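PDB 5YYL: major royal jelly protein 1 from Apis mellifera, which serves as the most abundant protein of royal jelly, probably nourishes larvae as a source of essential amino acids, and binds 24-methylenecholesterol. Local coordinates for residues A[76-81]-A[400-405]; A[150-155]-A[183-188]; A[327-332]-A[409-414]. All coordinates share one frame; numbering follows the deposited sequence.

Contact 1: residues A[76-81]-A[400-405]; sequences IFVTML and FRIMNA
I402 carries most of this contact, because its CD1 methyl reaches two residues of strand 75-81 at once. The nearer is I76, whose CG2 lies 3.9 Å from I402 CD1; V78 CG2, next to it, lies 4.3 Å from I402 CD1. I76 and V78 are two positions apart along their strand and so offer side chains on the same face. Their CG2 methyls sit 4.4 Å from each other, I76 CG2 to V78 CG2, and the tip of I402 rests against both. The reach comes from a straight second torsion in I402 (chi2 176°), which carries CD1 out beyond the branch point while CG2 stays back near the strand. In I76 it is the short CG2 branch that does the touching, and the two isoleucines run past each other in opposite senses. The backbones keep well apart, with 9.7 Å between V78 CA and I402 CA, a spacing suited to sheets packed face to face and too wide for main-chain pairing. This is how neighbouring blades of a beta-propeller meet: strand 75-81 is the second strand of a four-stranded antiparallel sheet, and strand 400-406 belongs to the mixed sheet in which the N-terminal strand 33-37 pairs with it, consistent with closure of the propeller ring by the two ends of the chain. I69 and W37 also touch I402, and I93 touches both I76 and V78, extending the apolar layer. Every touching atom across the interface is a methyl carbon, and only 81 Å² is buried between the two segments. The contact therefore rests on dispersion and the exclusion of water, with no polar pair between these two segments to set a register.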
ATOM      1  N   ILE A  76     -20.035  21.961  -0.438  1.00 29.90           N
ATOM      2  CA  ILE A  76     -20.622  22.630   0.712  1.00 28.87           C
ATOM      3  C   ILE A  76     -21.594  23.645   0.126  1.00 29.20           C
ATOM      4  O   ILE A  76     -21.161  24.584  -0.528  1.00 28.64           O
ATOM      5  CB  ILE A  76     -19.556  23.397   1.541  1.00 27.99           C
ATOM      6  CG1 ILE A  76     -18.528  22.455   2.175  1.00 27.16           C
ATOM      7  CG2 ILE A  76     -20.209  24.265   2.611  1.00 27.78           C
ATOM      8  CD1 ILE A  76     -19.040  21.602   3.316  1.00 27.01           C
ATOM      9  N   PHE A  77     -22.896  23.468   0.353  1.00 29.17           N
ATOM     10  CA  PHE A  77     -23.906  24.410  -0.149  1.00 27.40           C
ATOM     11  C   PHE A  77     -24.009  25.620   0.759  1.00 26.85           C
ATOM     12  O   PHE A  77     -23.827  25.506   1.953  1.00 28.07           O
ATOM     13  CB  PHE A  77     -25.253  23.728  -0.336  1.00 26.80           C
ATOM     14  CG  PHE A  77     -25.227  22.677  -1.403  1.00 28.47           C
ATOM     15  CD1 PHE A  77     -25.346  23.023  -2.758  1.00 28.89           C
ATOM     16  CD2 PHE A  77     -25.029  21.341  -1.081  1.00 29.40           C
ATOM     17  CE1 PHE A  77     -25.294  22.054  -3.750  1.00 28.56           C
ATOM     18  CE2 PHE A  77     -24.997  20.359  -2.074  1.00 29.37           C
ATOM     19  CZ  PHE A  77     -25.133  20.720  -3.410  1.00 29.54           C
ATOM     20  N   VAL A  78     -24.233  26.788   0.179  1.00 26.03           N
ATOM     21  CA  VAL A  78     -24.457  28.019   0.938  1.00 25.46           C
ATOM     22  C   VAL A  78     -25.564  28.771   0.232  1.00 25.64           C
ATOM     23  O   VAL A  78     -25.413  29.095  -0.941  1.00 27.97           O
ATOM     24  CB  VAL A  78     -23.199  28.905   0.986  1.00 25.09           C
ATOM     25  CG1 VAL A  78     -23.485  30.199   1.739  1.00 24.97           C
ATOM     26  CG2 VAL A  78     -22.037  28.151   1.637  1.00 25.24           C
ATOM     27  N   THR A  79     -26.682  29.014   0.918  1.00 25.09           N
ATOM     28  CA  THR A  79     -27.819  29.708   0.306  1.00 24.02           C
ATOM     29  C   THR A  79     -27.858  31.145   0.768  1.00 24.53           C
ATOM     30  O   THR A  79     -27.593  31.432   1.929  1.00 22.11           O
ATOM     31  CB  THR A  79     -29.183  29.067   0.579  1.00 22.51           C
ATOM     32  OG1 THR A  79     -29.589  29.330   1.926  1.00 21.87           O
ATOM     33  CG2 THR A  79     -29.159  27.603   0.306  1.00 22.42           C
ATOM     34  N   MET A  80     -28.189  32.037  -0.157  1.00 27.71           N
ATOM     35  CA  MET A  80     -28.190  33.458   0.128  1.00 31.25           C
ATOM     36  C   MET A  80     -29.613  34.022   0.028  1.00 34.06           C
ATOM     37  O   MET A  80     -30.373  33.708  -0.924  1.00 31.18           O
ATOM     38  CB  MET A  80     -27.246  34.188  -0.821  1.00 32.06           C
ATOM     39  CG  MET A  80     -26.525  35.360  -0.170  1.00 33.52           C
ATOM     40  SD  MET A  80     -25.184  34.966   0.979  1.00 37.48           S
ATOM     41  CE  MET A  80     -24.475  33.504   0.217  1.00 34.68           C
ATOM     42  N   LEU A  81     -29.968  34.826   1.038  1.00 36.20           N
ATOM     43  CA  LEU A  81     -31.227  35.571   1.035  1.00 36.92           C
ATOM     44  C   LEU A  81     -31.172  36.546  -0.125  1.00 38.39           C
ATOM     45  O   LEU A  81     -30.234  37.348  -0.217  1.00 37.08           O
ATOM     46  CB  LEU A  81     -31.422  36.365   2.332  1.00 35.55           C
ATOM     47  CG  LEU A  81     -31.704  35.589   3.617  1.00 33.86           C
ATOM     48  CD1 LEU A  81     -31.782  36.533   4.798  1.00 32.85           C
ATOM     49  CD2 LEU A  81     -32.966  34.768   3.463  1.00 34.30           C
ATOM     50  N   PHE A 400     -19.402  35.772   8.850  1.00 31.54           N
ATOM     51  CA  PHE A 400     -20.115  34.560   8.562  1.00 30.99           C
ATOM     52  C   PHE A 400     -19.163  33.388   8.684  1.00 31.11           C
ATOM     53  O   PHE A 400     -18.082  33.401   8.097  1.00 34.90           O
ATOM     54  CB  PHE A 400     -20.690  34.657   7.146  1.00 32.85           C
ATOM     55  CG  PHE A 400     -21.334  35.985   6.854  1.00 34.49           C
ATOM     56  CD1 PHE A 400     -22.591  36.278   7.342  1.00 34.42           C
ATOM     57  CD2 PHE A 400     -20.669  36.951   6.111  1.00 35.54           C
ATOM     58  CE1 PHE A 400     -23.177  37.510   7.095  1.00 36.27           C
ATOM     59  CE2 PHE A 400     -21.258  38.186   5.853  1.00 35.52           C
ATOM     60  CZ  PHE A 400     -22.518  38.460   6.333  1.00 35.37           C
ATOM     61  N   ARG A 401     -19.564  32.370   9.447  1.00 30.62           N
ATOM     62  CA  ARG A 401     -18.694  31.243   9.785  1.00 28.74           C
ATOM     63  C   ARG A 401     -19.405  29.922   9.623  1.00 26.49           C
ATOM     64  O   ARG A 401     -20.539  29.785  10.037  1.00 25.91           O
ATOM     65  CB  ARG A 401     -18.256  31.366  11.235  1.00 30.18           C
ATOM     66  CG  ARG A 401     -17.508  32.645  11.567  1.00 30.52           C
ATOM     67  CD  ARG A 401     -16.990  32.571  12.985  1.00 31.51           C
ATOM     68  NE  ARG A 401     -16.060  33.645  13.300  1.00 32.53           N
ATOM     69  CZ  ARG A 401     -16.399  34.912  13.510  1.00 32.51           C
ATOM     70  NH1 ARG A 401     -17.672  35.316  13.421  1.00 32.62           N
ATOM     71  NH2 ARG A 401     -15.442  35.791  13.799  1.00 32.96           N
ATOM     72  N   ILE A 402     -18.738  28.947   9.021  1.00 25.90           N
ATOM     73  CA  ILE A 402     -19.191  27.562   9.087  1.00 25.85           C
ATOM     74  C   ILE A 402     -18.251  26.846  10.046  1.00 25.82           C
ATOM     75  O   ILE A 402     -17.091  26.642   9.734  1.00 25.32           O
ATOM     76  CB  ILE A 402     -19.170  26.869   7.720  1.00 25.15           C
ATOM     77  CG1 ILE A 402     -20.180  27.542   6.779  1.00 23.81           C
ATOM     78  CG2 ILE A 402     -19.459  25.378   7.887  1.00 25.27           C
ATOM     79  CD1 ILE A 402     -20.175  27.006   5.351  1.00 23.32           C
ATOM     80  N   MET A 403     -18.754  26.500  11.221  1.00 26.79           N
ATOM     81  CA  MET A 403     -17.992  25.740  12.190  1.00 28.45           C
ATOM     82  C   MET A 403     -18.413  24.278  12.110  1.00 27.09           C
ATOM     83  O   MET A 403     -19.353  23.924  11.396  1.00 26.35           O
ATOM     84  CB  MET A 403     -18.197  26.288  13.586  1.00 31.05           C
ATOM     85  CG  MET A 403     -17.715  27.719  13.729  1.00 34.14           C
ATOM     86  SD  MET A 403     -18.383  28.470  15.223  1.00 38.10           S
ATOM     87  CE  MET A 403     -19.713  29.364  14.441  1.00 38.11           C
ATOM     88  N   ASN A 404     -17.647  23.420  12.779  1.00 25.03           N
ATOM     89  CA  ASN A 404     -17.980  22.006  12.855  1.00 24.11           C
ATOM     90  C   ASN A 404     -17.349  21.362  14.063  1.00 22.95           C
ATOM     91  O   ASN A 404     -16.528  21.973  14.738  1.00 23.11           O
ATOM     92  CB  ASN A 404     -17.647  21.240  11.544  1.00 24.78           C
ATOM     93  CG  ASN A 404     -16.158  21.131  11.271  1.00 25.12           C
ATOM     94  OD1 ASN A 404     -15.341  21.899  11.816  1.00 27.59           O
ATOM     95  ND2 ASN A 404     -15.784  20.163  10.426  1.00 22.97           N
ATOM     96  N   ALA A 405     -17.790  20.144  14.359  1.00 22.01           N
ATOM     97  CA  ALA A 405     -17.308  19.390  15.516  1.00 21.10           C
ATOM     98  C   ALA A 405     -17.865  17.989  15.490  1.00 21.37           C
ATOM     99  O   ALA A 405     -18.906  17.725  14.872  1.00 21.57           O
ATOM    100  CB  ALA A 405     -17.713  20.067  16.801  1.00 21.03           C
TER

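Contact 2: residues A[150-155]-A[183-188]; sequences CSPKLL and GRLSSL
L185 reaches across to P152 one atom at a time. L185 CB starts 5.4 Å from P152 CB, and L185 CG has closed to 4.7 Å from P152 CB. At the tip, L185 CD1 comes to 3.8 Å from P152 CB and 4.1 Å from P152 CG, lying next to the CB-CG bond of the proline, while CD2 stays farther off. The two side chains cross at about a right angle. A second pair follows further along, where L154 CD1 and L188 CD1 lie 4.1 Å apart. L154 does not aim its CB at the other segment; the extended first torsion (CG anti to the backbone N, chi1 -163°) and the turn beyond it bring CD1 over. The touching parts run nearly parallel, 14° apart. L185 and L188 are three residues apart, yet both face the 150-155 segment, which fits the break in extended conformation at S186, where psi is only 8°. The contact joins adjacent blades of the propeller: strand 153-158 lies inside one four-stranded sheet, and strand 185-192 is the first strand of the next. L138 on strand 134-139 touches both L185 and L188, and V203 on strand 201-207 packs on L154 and L188, so the leucines sit between strands of both sheets.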
ATOM      1  N   CYS A 150     -42.287  36.176  -6.763  1.00 61.08           N
ATOM      2  CA  CYS A 150     -42.826  34.965  -7.393  1.00 60.81           C
ATOM      3  C   CYS A 150     -43.434  34.071  -6.320  1.00 57.27           C
ATOM      4  O   CYS A 150     -43.206  34.283  -5.112  1.00 55.57           O
ATOM      5  CB  CYS A 150     -41.726  34.189  -8.122  1.00 67.90           C
ATOM      6  SG  CYS A 150     -40.817  35.059  -9.429  1.00 78.59           S
ATOM      7  N   SER A 151     -44.206  33.079  -6.764  1.00 53.73           N
ATOM      8  CA  SER A 151     -44.807  32.102  -5.855  1.00 51.47           C
ATOM      9  C   SER A 151     -43.711  31.151  -5.319  1.00 48.42           C
ATOM     10  O   SER A 151     -42.787  30.816  -6.060  1.00 46.17           O
ATOM     11  CB  SER A 151     -45.913  31.309  -6.566  1.00 49.18           C
ATOM     12  N   PRO A 152     -43.785  30.752  -4.028  1.00 47.30           N
ATOM     13  CA  PRO A 152     -42.831  29.766  -3.489  1.00 46.13           C
ATOM     14  C   PRO A 152     -42.885  28.405  -4.187  1.00 44.07           C
ATOM     15  O   PRO A 152     -43.932  28.031  -4.738  1.00 43.39           O
ATOM     16  CB  PRO A 152     -43.265  29.591  -2.021  1.00 46.48           C
ATOM     17  CG  PRO A 152     -44.476  30.418  -1.829  1.00 47.84           C
ATOM     18  CD  PRO A 152     -44.557  31.399  -2.947  1.00 49.35           C
ATOM     19  N   LYS A 153     -41.769  27.679  -4.135  1.00 43.49           N
ATOM     20  CA  LYS A 153     -41.689  26.332  -4.702  1.00 43.07           C
ATOM     21  C   LYS A 153     -40.646  25.431  -4.028  1.00 40.23           C
ATOM     22  O   LYS A 153     -39.734  25.896  -3.349  1.00 38.06           O
ATOM     23  CB  LYS A 153     -41.434  26.391  -6.213  1.00 42.93           C
ATOM     24  CG  LYS A 153     -40.309  27.302  -6.670  1.00 42.46           C
ATOM     25  CD  LYS A 153     -40.136  27.153  -8.168  1.00 42.90           C
ATOM     26  CE  LYS A 153     -38.914  27.876  -8.683  1.00 44.95           C
ATOM     27  NZ  LYS A 153     -39.146  29.340  -8.801  1.00 46.87           N
ATOM     28  N   LEU A 154     -40.828  24.131  -4.221  1.00 38.42           N
ATOM     29  CA  LEU A 154     -39.990  23.092  -3.658  1.00 38.79           C
ATOM     30  C   LEU A 154     -39.303  22.343  -4.808  1.00 38.42           C
ATOM     31  O   LEU A 154     -39.947  21.584  -5.531  1.00 38.05           O
ATOM     32  CB  LEU A 154     -40.863  22.139  -2.830  1.00 41.09           C
ATOM     33  CG  LEU A 154     -40.239  21.182  -1.810  1.00 44.38           C
ATOM     34  CD1 LEU A 154     -39.540  21.960  -0.697  1.00 46.03           C
ATOM     35  CD2 LEU A 154     -41.320  20.267  -1.237  1.00 43.97           C
ATOM     36  N   LEU A 155     -38.001  22.566  -4.977  1.00 36.91           N
ATOM     37  CA  LEU A 155     -37.206  21.874  -5.995  1.00 36.05           C
ATOM     38  C   LEU A 155     -36.496  20.648  -5.426  1.00 34.00           C
ATOM     39  O   LEU A 155     -36.280  20.553  -4.234  1.00 31.06           O
ATOM     40  CB  LEU A 155     -36.175  22.803  -6.608  1.00 36.69           C
ATOM     41  CG  LEU A 155     -36.753  24.098  -7.174  1.00 37.79           C
ATOM     42  CD1 LEU A 155     -36.619  25.257  -6.186  1.00 38.16           C
ATOM     43  CD2 LEU A 155     -36.045  24.428  -8.482  1.00 39.38           C
ATOM     44  N   GLY A 183     -47.024  35.541   4.696  1.00 42.43           N
ATOM     45  CA  GLY A 183     -46.260  34.300   4.576  1.00 41.25           C
ATOM     46  C   GLY A 183     -44.755  34.480   4.423  1.00 40.82           C
ATOM     47  O   GLY A 183     -44.289  35.346   3.647  1.00 41.71           O
ATOM     48  N   ARG A 184     -43.996  33.668   5.167  1.00 37.30           N
ATOM     49  CA  ARG A 184     -42.545  33.541   4.969  1.00 35.92           C
ATOM     50  C   ARG A 184     -42.048  32.140   5.319  1.00 33.69           C
ATOM     51  O   ARG A 184     -41.793  31.841   6.480  1.00 32.26           O
ATOM     52  CB  ARG A 184     -41.782  34.594   5.768  1.00 35.67           C
ATOM     53  CG  ARG A 184     -40.288  34.595   5.463  1.00 35.71           C
ATOM     54  CD  ARG A 184     -39.641  35.936   5.720  1.00 36.57           C
ATOM     55  NE  ARG A 184     -39.352  36.172   7.134  1.00 38.96           N
ATOM     56  CZ  ARG A 184     -39.371  37.363   7.737  1.00 43.96           C
ATOM     57  NH1 ARG A 184     -39.694  38.478   7.069  1.00 46.03           N
ATOM     58  NH2 ARG A 184     -39.078  37.430   9.038  1.00 46.86           N
ATOM     59  N   LEU A 185     -41.863  31.319   4.287  1.00 32.77           N
ATOM     60  CA  LEU A 185     -41.432  29.934   4.439  1.00 31.86           C
ATOM     61  C   LEU A 185     -39.936  29.870   4.808  1.00 31.62           C
ATOM     62  O   LEU A 185     -39.059  30.096   3.965  1.00 35.04           O
ATOM     63  CB  LEU A 185     -41.744  29.168   3.141  1.00 31.27           C
ATOM     64  CG  LEU A 185     -43.201  29.287   2.627  1.00 30.95           C
ATOM     65  CD1 LEU A 185     -43.528  28.263   1.559  1.00 30.45           C
ATOM     66  CD2 LEU A 185     -44.212  29.155   3.755  1.00 31.81           C
ATOM     67  N   SER A 186     -39.655  29.577   6.072  1.00 29.54           N
ATOM     68  CA  SER A 186     -38.336  29.802   6.695  1.00 28.96           C
ATOM     69  C   SER A 186     -37.637  28.568   7.306  1.00 28.83           C
ATOM     70  O   SER A 186     -36.657  28.724   8.029  1.00 31.96           O
ATOM     71  CB  SER A 186     -38.576  30.776   7.843  1.00 29.36           C
ATOM     72  OG  SER A 186     -39.375  30.156   8.884  1.00 29.18           O
ATOM     73  N   SER A 187     -38.183  27.374   7.088  1.00 27.09           N
ATOM     74  CA  SER A 187     -37.683  26.155   7.738  1.00 27.80           C
ATOM     75  C   SER A 187     -38.156  24.919   6.977  1.00 28.05           C
ATOM     76  O   SER A 187     -39.233  24.921   6.383  1.00 27.75           O
ATOM     77  CB  SER A 187     -38.136  26.088   9.208  1.00 27.52           C
ATOM     78  OG  SER A 187     -37.111  25.555  10.039  1.00 28.17           O
ATOM     79  N   LEU A 188     -37.329  23.881   6.984  1.00 27.72           N
ATOM     80  CA  LEU A 188     -37.527  22.733   6.108  1.00 28.04           C
ATOM     81  C   LEU A 188     -36.980  21.477   6.759  1.00 28.31           C
ATOM     82  O   LEU A 188     -35.941  21.504   7.436  1.00 30.93           O
ATOM     83  CB  LEU A 188     -36.833  22.957   4.766  1.00 28.42           C
ATOM     84  CG  LEU A 188     -36.830  21.856   3.703  1.00 28.09           C
ATOM     85  CD1 LEU A 188     -38.229  21.678   3.140  1.00 27.98           C
ATOM     86  CD2 LEU A 188     -35.820  22.209   2.616  1.00 27.71           C
TER

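Contact 3: residues A[327-332]-A[409-414]; sequences LGCWNE and ELILNT
L410 and I411, at the end of helix 407-411, pack on L327 and C329 of strand 326-331, so that the short helix lies against a blade of the beta-propeller. Reading along the helical segment, E409 comes first and faces a second subunit, where its backbone O accepts a hydrogen bond from N413 ND2 of that neighbouring copy. L410 is the first to touch the strand: its CD2 lies 4.3 Å from L327 CD2, methyl against methyl. I411 follows, placing CG2 4.2 Å from C329 SG. Its first torsion (chi1 68°) turns CG2 anti to the carbonyl carbon and leaves CG1 between the two backbone arms, so the short branch is the one that meets sulfur. That SG is already committed to the disulfide with C416, which means that the covalent link and the apolar contact bring the same part of the chain up to the blade. V316 and F318 on strand 316-321 also touch I411. Helical geometry ends at L412, and the chain reverses in a type II beta turn from I411 to T414, in which N413 has a positive phi. L412 packs on L412 of the second subunit, so the turn meets that subunit, as does E409, while L410 and I411 also pack on the blade. T414 closes the turn with its side chain, T414 OG1 donating a hydrogen bond to I411 O at 2.6 Å. The hydroxyl meets the carbonyl at a C=O...donor angle of 122°, tilted 23° from its plane.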
ATOM      1  N   LEU A 327     -24.690  27.194  22.032  1.00 24.16           N
ATOM      2  CA  LEU A 327     -25.293  26.003  21.474  1.00 23.60           C
ATOM      3  C   LEU A 327     -25.675  25.135  22.649  1.00 21.87           C
ATOM      4  O   LEU A 327     -24.869  24.910  23.538  1.00 21.18           O
ATOM      5  CB  LEU A 327     -24.284  25.294  20.568  1.00 24.24           C
ATOM      6  CG  LEU A 327     -24.665  23.931  19.964  1.00 24.31           C
ATOM      7  CD1 LEU A 327     -26.003  23.997  19.245  1.00 24.45           C
ATOM      8  CD2 LEU A 327     -23.542  23.440  19.067  1.00 24.83           C
ATOM      9  N   GLY A 328     -26.908  24.667  22.657  1.00 21.85           N
ATOM     10  CA  GLY A 328     -27.417  23.805  23.715  1.00 23.86           C
ATOM     11  C   GLY A 328     -27.772  22.452  23.163  1.00 24.91           C
ATOM     12  O   GLY A 328     -27.939  22.295  21.951  1.00 24.46           O
ATOM     13  N   CYS A 329     -27.886  21.473  24.051  1.00 25.95           N
ATOM     14  CA  CYS A 329     -28.322  20.146  23.644  1.00 28.21           C
ATOM     15  C   CYS A 329     -29.306  19.539  24.621  1.00 27.34           C
ATOM     16  O   CYS A 329     -29.475  20.031  25.726  1.00 28.24           O
ATOM     17  CB  CYS A 329     -27.123  19.204  23.446  1.00 29.80           C
ATOM     18  SG  CYS A 329     -26.079  19.035  24.904  1.00 33.69           S
ATOM     19  N   TRP A 330     -29.932  18.456  24.181  1.00 27.01           N
ATOM     20  CA  TRP A 330     -30.865  17.686  24.985  1.00 26.60           C
ATOM     21  C   TRP A 330     -31.039  16.313  24.349  1.00 26.88           C
ATOM     22  O   TRP A 330     -31.342  16.233  23.169  1.00 25.90           O
ATOM     23  CB  TRP A 330     -32.207  18.392  25.071  1.00 25.50           C
ATOM     24  CG  TRP A 330     -33.271  17.539  25.645  1.00 25.18           C
ATOM     25  CD1 TRP A 330     -33.422  17.205  26.941  1.00 25.43           C
ATOM     26  CD2 TRP A 330     -34.348  16.907  24.940  1.00 24.63           C
ATOM     27  NE1 TRP A 330     -34.530  16.398  27.108  1.00 25.42           N
ATOM     28  CE2 TRP A 330     -35.113  16.198  25.892  1.00 24.39           C
ATOM     29  CE3 TRP A 330     -34.735  16.863  23.598  1.00 24.73           C
ATOM     30  CZ2 TRP A 330     -36.231  15.446  25.543  1.00 24.42           C
ATOM     31  CZ3 TRP A 330     -35.865  16.115  23.253  1.00 24.13           C
ATOM     32  CH2 TRP A 330     -36.597  15.424  24.224  1.00 24.52           C
ATOM     33  N   ASN A 331     -30.856  15.251  25.134  1.00 28.60           N
ATOM     34  CA  ASN A 331     -31.010  13.879  24.655  1.00 29.29           C
ATOM     35  C   ASN A 331     -32.486  13.474  24.719  1.00 31.23           C
ATOM     36  O   ASN A 331     -33.165  13.724  25.716  1.00 32.68           O
ATOM     37  CB  ASN A 331     -30.169  12.916  25.484  1.00 29.43           C
ATOM     38  CG  ASN A 331     -29.931  11.589  24.776  1.00 29.76           C
ATOM     39  OD1 ASN A 331     -30.882  10.892  24.385  1.00 27.96           O
ATOM     40  ND2 ASN A 331     -28.636  11.214  24.629  1.00 30.20           N
ATOM     41  N   GLU A 332     -32.975  12.854  23.642  1.00 32.16           N
ATOM     42  CA  GLU A 332     -34.369  12.429  23.564  1.00 34.89           C
ATOM     43  C   GLU A 332     -34.682  11.262  24.490  1.00 38.67           C
ATOM     44  O   GLU A 332     -35.853  11.078  24.871  1.00 36.74           O
ATOM     45  CB  GLU A 332     -34.732  12.006  22.150  1.00 36.16           C
ATOM     46  CG  GLU A 332     -34.829  13.133  21.140  1.00 35.38           C
ATOM     47  CD  GLU A 332     -35.301  12.627  19.799  1.00 33.97           C
ATOM     48  OE1 GLU A 332     -34.488  11.974  19.089  1.00 35.06           O
ATOM     49  OE2 GLU A 332     -36.485  12.839  19.473  1.00 29.39           O
ATOM     50  N   GLU A 409     -17.746  13.859  20.841  1.00 31.67           N
ATOM     51  CA  GLU A 409     -16.767  14.690  21.572  1.00 33.44           C
ATOM     52  C   GLU A 409     -17.394  15.934  22.253  1.00 31.85           C
ATOM     53  O   GLU A 409     -16.911  16.407  23.279  1.00 33.27           O
ATOM     54  CB  GLU A 409     -15.617  15.121  20.641  1.00 37.24           C
ATOM     55  CG  GLU A 409     -14.283  15.386  21.338  1.00 43.45           C
ATOM     56  CD  GLU A 409     -13.069  15.538  20.392  1.00 50.61           C
ATOM     57  OE1 GLU A 409     -12.152  16.338  20.727  1.00 57.16           O
ATOM     58  OE2 GLU A 409     -12.992  14.862  19.333  1.00 51.24           O
ATOM     59  N   LEU A 410     -18.471  16.459  21.683  1.00 28.77           N
ATOM     60  CA  LEU A 410     -19.103  17.689  22.170  1.00 27.08           C
ATOM     61  C   LEU A 410     -19.913  17.408  23.440  1.00 25.64           C
ATOM     62  O   LEU A 410     -19.906  18.202  24.372  1.00 29.13           O
ATOM     63  CB  LEU A 410     -19.985  18.265  21.042  1.00 28.02           C
ATOM     64  CG  LEU A 410     -20.412  19.727  20.903  1.00 28.19           C
ATOM     65  CD1 LEU A 410     -19.291  20.707  21.174  1.00 28.25           C
ATOM     66  CD2 LEU A 410     -20.977  19.958  19.513  1.00 27.87           C
ATOM     67  N   ILE A 411     -20.566  16.257  23.485  1.00 23.93           N
ATOM     68  CA  ILE A 411     -21.478  15.890  24.561  1.00 24.16           C
ATOM     69  C   ILE A 411     -20.920  14.879  25.586  1.00 24.44           C
ATOM     70  O   ILE A 411     -21.554  14.652  26.611  1.00 22.76           O
ATOM     71  CB  ILE A 411     -22.807  15.327  24.009  1.00 24.09           C
ATOM     72  CG1 ILE A 411     -22.597  13.963  23.313  1.00 24.89           C
ATOM     73  CG2 ILE A 411     -23.455  16.338  23.090  1.00 24.44           C
ATOM     74  CD1 ILE A 411     -23.805  13.452  22.553  1.00 24.71           C
ATOM     75  N   LEU A 412     -19.748  14.298  25.321  1.00 24.61           N
ATOM     76  CA  LEU A 412     -19.141  13.283  26.188  1.00 25.14           C
ATOM     77  C   LEU A 412     -19.002  13.788  27.611  1.00 24.74           C
ATOM     78  O   LEU A 412     -18.563  14.914  27.816  1.00 25.40           O
ATOM     79  CB  LEU A 412     -17.735  12.896  25.681  1.00 25.95           C
ATOM     80  CG  LEU A 412     -17.033  11.726  26.397  1.00 25.10           C
ATOM     81  CD1 LEU A 412     -17.775  10.416  26.167  1.00 25.08           C
ATOM     82  CD2 LEU A 412     -15.601  11.629  25.904  1.00 24.59           C
ATOM     83  N   ASN A 413     -19.339  12.933  28.579  1.00 24.57           N
ATOM     84  CA  ASN A 413     -19.364  13.294  30.007  1.00 24.45           C
ATOM     85  C   ASN A 413     -20.286  14.504  30.305  1.00 24.81           C
ATOM     86  O   ASN A 413     -19.925  15.390  31.106  1.00 25.27           O
ATOM     87  CB  ASN A 413     -17.936  13.582  30.536  1.00 23.59           C
ATOM     88  CG  ASN A 413     -16.935  12.487  30.198  1.00 23.01           C
ATOM     89  OD1 ASN A 413     -17.280  11.322  30.140  1.00 23.17           O
ATOM     90  ND2 ASN A 413     -15.679  12.868  29.988  1.00 23.24           N
ATOM     91  N   THR A 414     -21.431  14.571  29.625  1.00 24.77           N
ATOM     92  CA  THR A 414     -22.460  15.584  29.907  1.00 26.64           C
ATOM     93  C   THR A 414     -23.808  14.899  29.870  1.00 27.51           C
ATOM     94  O   THR A 414     -23.922  13.799  29.331  1.00 26.12           O
ATOM     95  CB  THR A 414     -22.482  16.783  28.903  1.00 26.85           C
ATOM     96  OG1 THR A 414     -23.123  16.405  27.680  1.00 27.22           O
ATOM     97  CG2 THR A 414     -21.073  17.308  28.598  1.00 26.85           C
TER

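Contacts 1 and 3 adjoin through continuous chain: strand 400-406 runs directly into helix 407-411, and A405 CB lies 4.2 Å from L410 CD2, although the contact centres are 22 Å apart. Contact 2 is nested in sequence within the span closed by contact 1; their centres are 20 Å apart and their nearest atoms about 7 Å. Contacts 2 and 3 lie on opposite sides of the chain's centre, 32 Å between centres. None lies at the sterol pocket, but contact 1 shares a sheet with it: strand 400-406 pairs with strand 373-383, which starts at pocket residue I373.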